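Local atomic coordinates of teichoic acid D-alanine hydrolase (Staphylococcus aureus, PDB entry 5ZH8), a protein that removes D-alanyl esters from the wall teichoic acid and lipoteichoic acid of the staphylococcal cell envelope, influencing methicillin resistance, autolysis and cell wall structure. Residues A[144-149]-A[153-158]; A[293-298]-A[360-365]. All coordinates share one frame; numbering follows the deposited sequence.

Contact 1 (A[144-149]-A[153-158]); sequences HKININ and SKYLPW
Ile146 and Tyr155 bring the two backbones nearest each other, with their CA atoms 7.8 Å apart, where the loop after helix 129-142 runs into the short, weakly bonded helix 152-155. The tyrosine bridges this gap with almost its whole length. Its hydroxyl is the acceptor for the backbone N-H of Asn147, with N to OH of Tyr155 at 2.7 Å and an N-H...O angle of 157°. The same hydroxyl also makes a weak hydrogen bond with Asp150, between the two segments. Ile146 lies over one ring face: its CG2 methyl makes a CH-pi contact 4.2 Å from the centroid of the Tyr155 ring and only 18° off the normal. With chi1 at 67°, CG1 sits between the backbone N and the carbonyl carbon, which leaves CG2 anti to the carbonyl carbon and facing the ring. The opposite face is covered near its rim by the aliphatic chain of Lys154, with CD 3.7 Å above the plane of the Tyr155 ring; the ammonium end of that lysine forms a salt bridge with Asp150. Lys145 adds its carbonyl O, 3.5 Å from CE1 of Tyr155, whereas its amine pairs with Glu143. Ile146, which is buried, packs against Leu137, Leu140 and Glu141 of helix 129-142, which ends in a Schellman motif at His144; Val226 of helix 213-227 touches both Ile146 and Tyr155, and Leu167 of helix 167-171 also meets the tyrosine.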
# COMPACT_ATOMS: atom_id res chain seq x y z
N HIS A 144 -19.63 8.12 -34.31
CA HIS A 144 -21.04 7.70 -34.36
C HIS A 144 -21.20 6.18 -34.36
O HIS A 144 -22.11 5.64 -34.97
CB HIS A 144 -21.77 8.33 -35.55
CG HIS A 144 -21.40 9.75 -35.82
ND1 HIS A 144 -22.06 10.82 -35.27
CD2 HIS A 144 -20.42 10.28 -36.60
CE1 HIS A 144 -21.51 11.94 -35.69
NE2 HIS A 144 -20.52 11.64 -36.50
N LYS A 145 -20.29 5.50 -33.65
CA LYS A 145 -20.31 4.05 -33.49
C LYS A 145 -20.88 3.63 -32.15
O LYS A 145 -21.36 2.52 -32.02
CB LYS A 145 -18.90 3.48 -33.66
CG LYS A 145 -18.39 3.57 -35.09
CD LYS A 145 -17.29 2.56 -35.35
CE LYS A 145 -16.73 2.70 -36.76
NZ LYS A 145 -16.01 4.00 -36.92
N ILE A 146 -20.80 4.50 -31.15
CA ILE A 146 -21.46 4.28 -29.86
C ILE A 146 -22.13 5.55 -29.37
O ILE A 146 -21.78 6.65 -29.79
CB ILE A 146 -20.47 3.81 -28.76
CG1 ILE A 146 -19.48 4.93 -28.41
CG2 ILE A 146 -19.73 2.55 -29.20
CD1 ILE A 146 -18.43 4.53 -27.39
N ASN A 147 -23.11 5.40 -28.49
CA ASN A 147 -23.68 6.53 -27.77
C ASN A 147 -23.55 6.25 -26.29
O ASN A 147 -23.92 5.17 -25.82
CB ASN A 147 -25.14 6.72 -28.16
CG ASN A 147 -25.68 8.07 -27.75
OD1 ASN A 147 -25.92 8.33 -26.57
ND2 ASN A 147 -25.86 8.95 -28.74
N ILE A 148 -23.04 7.22 -25.55
CA ILE A 148 -22.62 6.98 -24.16
C ILE A 148 -23.78 6.63 -23.22
O ILE A 148 -23.58 5.99 -22.19
CB ILE A 148 -21.81 8.17 -23.61
CG1 ILE A 148 -20.89 7.71 -22.47
CG2 ILE A 148 -22.72 9.30 -23.16
CD1 ILE A 148 -19.83 6.71 -22.90
N ASN A 149 -25.00 7.05 -23.56
CA ASN A 149 -26.17 6.75 -22.73
C ASN A 149 -26.90 5.47 -23.14
O ASN A 149 -27.84 5.06 -22.46
CB ASN A 149 -27.11 7.94 -22.74
CG ASN A 149 -26.49 9.16 -22.09
OD1 ASN A 149 -26.25 9.17 -20.87
ND2 ASN A 149 -26.21 10.18 -22.89
N SER A 153 -25.58 -3.91 -23.40
CA SER A 153 -26.22 -5.01 -24.12
C SER A 153 -26.42 -4.70 -25.61
O SER A 153 -26.40 -5.61 -26.44
CB SER A 153 -27.56 -5.37 -23.47
OG SER A 153 -28.38 -4.23 -23.29
N LYS A 154 -26.59 -3.43 -25.94
CA LYS A 154 -26.71 -3.00 -27.34
C LYS A 154 -25.46 -3.35 -28.15
O LYS A 154 -25.57 -3.91 -29.24
CB LYS A 154 -26.98 -1.49 -27.42
CG LYS A 154 -27.37 -1.00 -28.79
CD LYS A 154 -27.42 0.51 -28.83
CE LYS A 154 -28.03 1.01 -30.13
NZ LYS A 154 -27.67 2.42 -30.40
N TYR A 155 -24.29 -3.03 -27.60
CA TYR A 155 -23.03 -3.23 -28.31
C TYR A 155 -22.37 -4.57 -27.98
O TYR A 155 -21.57 -5.07 -28.76
CB TYR A 155 -22.06 -2.08 -28.00
CG TYR A 155 -22.70 -0.71 -28.15
CD1 TYR A 155 -22.86 -0.12 -29.40
CD2 TYR A 155 -23.15 -0.03 -27.03
CE1 TYR A 155 -23.46 1.12 -29.53
CE2 TYR A 155 -23.75 1.22 -27.15
CZ TYR A 155 -23.90 1.79 -28.40
OH TYR A 155 -24.50 3.03 -28.53
N LEU A 156 -22.73 -5.14 -26.84
CA LEU A 156 -22.15 -6.39 -26.36
C LEU A 156 -23.27 -7.32 -25.92
O LEU A 156 -23.47 -7.54 -24.72
CB LEU A 156 -21.17 -6.08 -25.22
CG LEU A 156 -20.07 -7.09 -24.91
CD1 LEU A 156 -19.24 -7.44 -26.15
CD2 LEU A 156 -19.19 -6.52 -23.80
N PRO A 157 -24.03 -7.88 -26.90
CA PRO A 157 -25.27 -8.65 -26.69
C PRO A 157 -25.24 -9.68 -25.57
O PRO A 157 -26.23 -9.82 -24.84
CB PRO A 157 -25.45 -9.36 -28.03
CG PRO A 157 -24.81 -8.47 -29.03
CD PRO A 157 -23.68 -7.77 -28.33
N TRP A 158 -24.13 -10.39 -25.43
CA TRP A 158 -24.01 -11.45 -24.42
C TRP A 158 -23.84 -10.92 -22.99
O TRP A 158 -24.17 -11.63 -22.04
CB TRP A 158 -22.89 -12.44 -24.76
CG TRP A 158 -21.57 -11.83 -25.13
CD1 TRP A 158 -21.13 -11.53 -26.39
CD2 TRP A 158 -20.51 -11.48 -24.24
NE1 TRP A 158 -19.87 -11.00 -26.34
CE2 TRP A 158 -19.46 -10.95 -25.03
CE3 TRP A 158 -20.35 -11.54 -22.85
CZ2 TRP A 158 -18.27 -10.50 -24.47
CZ3 TRP A 158 -19.16 -11.09 -22.30
CH2 TRP A 158 -18.13 -10.58 -23.11

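Contact 2 (A[293-298]-A[360-365]); sequences TDMGKL and VVVLAL
Gly296 and Val360 bring helix 293-298 and strand 360-365 closest together, their CA atoms lying 6.0 Å apart. The segment axes approach to 8.2 Å and run nearly antiparallel, at 151°. The close part has no hydrogen bond and is van der Waals packing among four buried residues. Because Gly296 has no side chain, the helix backbone itself meets the strand's methyl groups: CG1 of Val360 lies 4.0 Å from CA of Gly296, and CG2 of Val362 lies 3.9 Å from N of Gly296. Val362 serves two neighbours with its two branches, since CG1 turns to Met295, 4.0 Å from its CB, while CG2 lies against both the glycine and CG of Met295. The Met295 and Val362 side chains cross at about a right angle. CG of Met295 is anti to the backbone N (chi1 179°), and the chain then bends at the next two torsions, so its sulfur end leads away from strand 360-365; the side chain also touches Val353 of strand 349-355. The contact is looser toward Ala364, which does not touch the helical segment. Lys297, partly exposed, starts out away from the strand and its side chain touches Tyr95 of strand 90-96. Strand 359-365 runs between strands 90-96 and 349-355 of the main antiparallel sheet; helix 292-303 packs on one face of it, and helix 371-382 touches Val361 and Leu363 on the other.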
# COMPACT_ATOMS: atom_id res chain seq x y z
N THR A 293 7.69 10.73 -19.80
CA THR A 293 7.74 11.70 -20.89
C THR A 293 6.58 11.50 -21.88
O THR A 293 5.95 12.47 -22.28
CB THR A 293 9.07 11.64 -21.66
OG1 THR A 293 9.27 10.31 -22.17
CG2 THR A 293 10.23 12.01 -20.77
N ASP A 294 6.32 10.25 -22.25
CA ASP A 294 5.22 9.91 -23.16
C ASP A 294 3.86 10.30 -22.59
O ASP A 294 2.98 10.75 -23.33
CB ASP A 294 5.21 8.42 -23.50
CG ASP A 294 5.87 8.12 -24.84
OD1 ASP A 294 6.78 8.88 -25.27
OD2 ASP A 294 5.48 7.11 -25.48
N MET A 295 3.68 10.12 -21.28
CA MET A 295 2.43 10.50 -20.63
C MET A 295 2.20 12.01 -20.70
O MET A 295 1.08 12.45 -20.95
CB MET A 295 2.41 10.05 -19.17
CG MET A 295 1.15 10.43 -18.39
SD MET A 295 -0.44 10.05 -19.16
CE MET A 295 -0.84 8.50 -18.37
N GLY A 296 3.25 12.79 -20.48
CA GLY A 296 3.17 14.23 -20.64
C GLY A 296 2.93 14.61 -22.09
O GLY A 296 2.14 15.49 -22.39
N LYS A 297 3.64 13.92 -22.99
CA LYS A 297 3.50 14.12 -24.43
C LYS A 297 2.05 13.86 -24.87
O LYS A 297 1.52 14.56 -25.73
CB LYS A 297 4.47 13.21 -25.18
CG LYS A 297 4.53 13.44 -26.68
CD LYS A 297 5.37 12.41 -27.41
CE LYS A 297 6.86 12.61 -27.17
NZ LYS A 297 7.69 11.76 -28.08
N LEU A 298 1.42 12.85 -24.27
CA LEU A 298 0.01 12.54 -24.54
C LEU A 298 -0.93 13.65 -24.10
O LEU A 298 -1.78 14.10 -24.86
CB LEU A 298 -0.37 11.23 -23.84
CG LEU A 298 -1.85 10.86 -23.81
CD1 LEU A 298 -2.40 10.69 -25.21
CD2 LEU A 298 -2.03 9.61 -22.96
N VAL A 360 2.57 19.91 -16.69
CA VAL A 360 2.16 18.51 -16.59
C VAL A 360 3.25 17.80 -15.81
O VAL A 360 4.39 17.72 -16.26
CB VAL A 360 1.97 17.83 -17.96
CG1 VAL A 360 1.46 16.40 -17.77
CG2 VAL A 360 1.01 18.63 -18.83
N VAL A 361 2.90 17.31 -14.63
CA VAL A 361 3.84 16.64 -13.73
C VAL A 361 3.49 15.17 -13.69
O VAL A 361 2.41 14.80 -13.26
CB VAL A 361 3.78 17.23 -12.30
CG1 VAL A 361 4.87 16.63 -11.43
CG2 VAL A 361 3.89 18.74 -12.34
N VAL A 362 4.43 14.34 -14.15
CA VAL A 362 4.24 12.89 -14.18
C VAL A 362 5.28 12.27 -13.26
O VAL A 362 6.48 12.46 -13.47
CB VAL A 362 4.43 12.31 -15.61
CG1 VAL A 362 4.05 10.83 -15.65
CG2 VAL A 362 3.63 13.11 -16.63
N LEU A 363 4.82 11.54 -12.25
CA LEU A 363 5.70 10.96 -11.25
C LEU A 363 5.45 9.46 -11.15
O LEU A 363 4.36 9.02 -10.77
CB LEU A 363 5.48 11.63 -9.89
CG LEU A 363 6.62 11.48 -8.88
CD1 LEU A 363 7.86 12.22 -9.36
CD2 LEU A 363 6.20 11.98 -7.50
N ALA A 364 6.47 8.68 -11.52
CA ALA A 364 6.36 7.22 -11.55
C ALA A 364 7.21 6.60 -10.44
O ALA A 364 8.40 6.88 -10.33
CB ALA A 364 6.79 6.70 -12.91
N LEU A 365 6.60 5.74 -9.65
CA LEU A 365 7.26 5.13 -8.51
C LEU A 365 7.18 3.61 -8.61
O LEU A 365 6.08 3.06 -8.66
CB LEU A 365 6.55 5.62 -7.25
CG LEU A 365 7.14 5.23 -5.90
CD1 LEU A 365 8.49 5.90 -5.67
CD2 LEU A 365 6.14 5.59 -4.81

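Contact 1 closes before contact 2 opens along the chain, and the two lie on opposite sides of the molecule's centre, their centres 32 Å apart and their nearest atoms about 17 Å. They share no helix or strand. Contact 1 belongs to the peripheral helical part, just beyond the C-terminal end of helix 129-142; contact 2 is close to the centre, where helix 292-303 meets the principal antiparallel sheet. Both belong to the beta-lactamase-like fold, and together they sample the two regions of that fold, one all-helical and one a sheet flanked by helices. In serine beta-lactamases and penicillin-binding proteins the active site lies between these two regions.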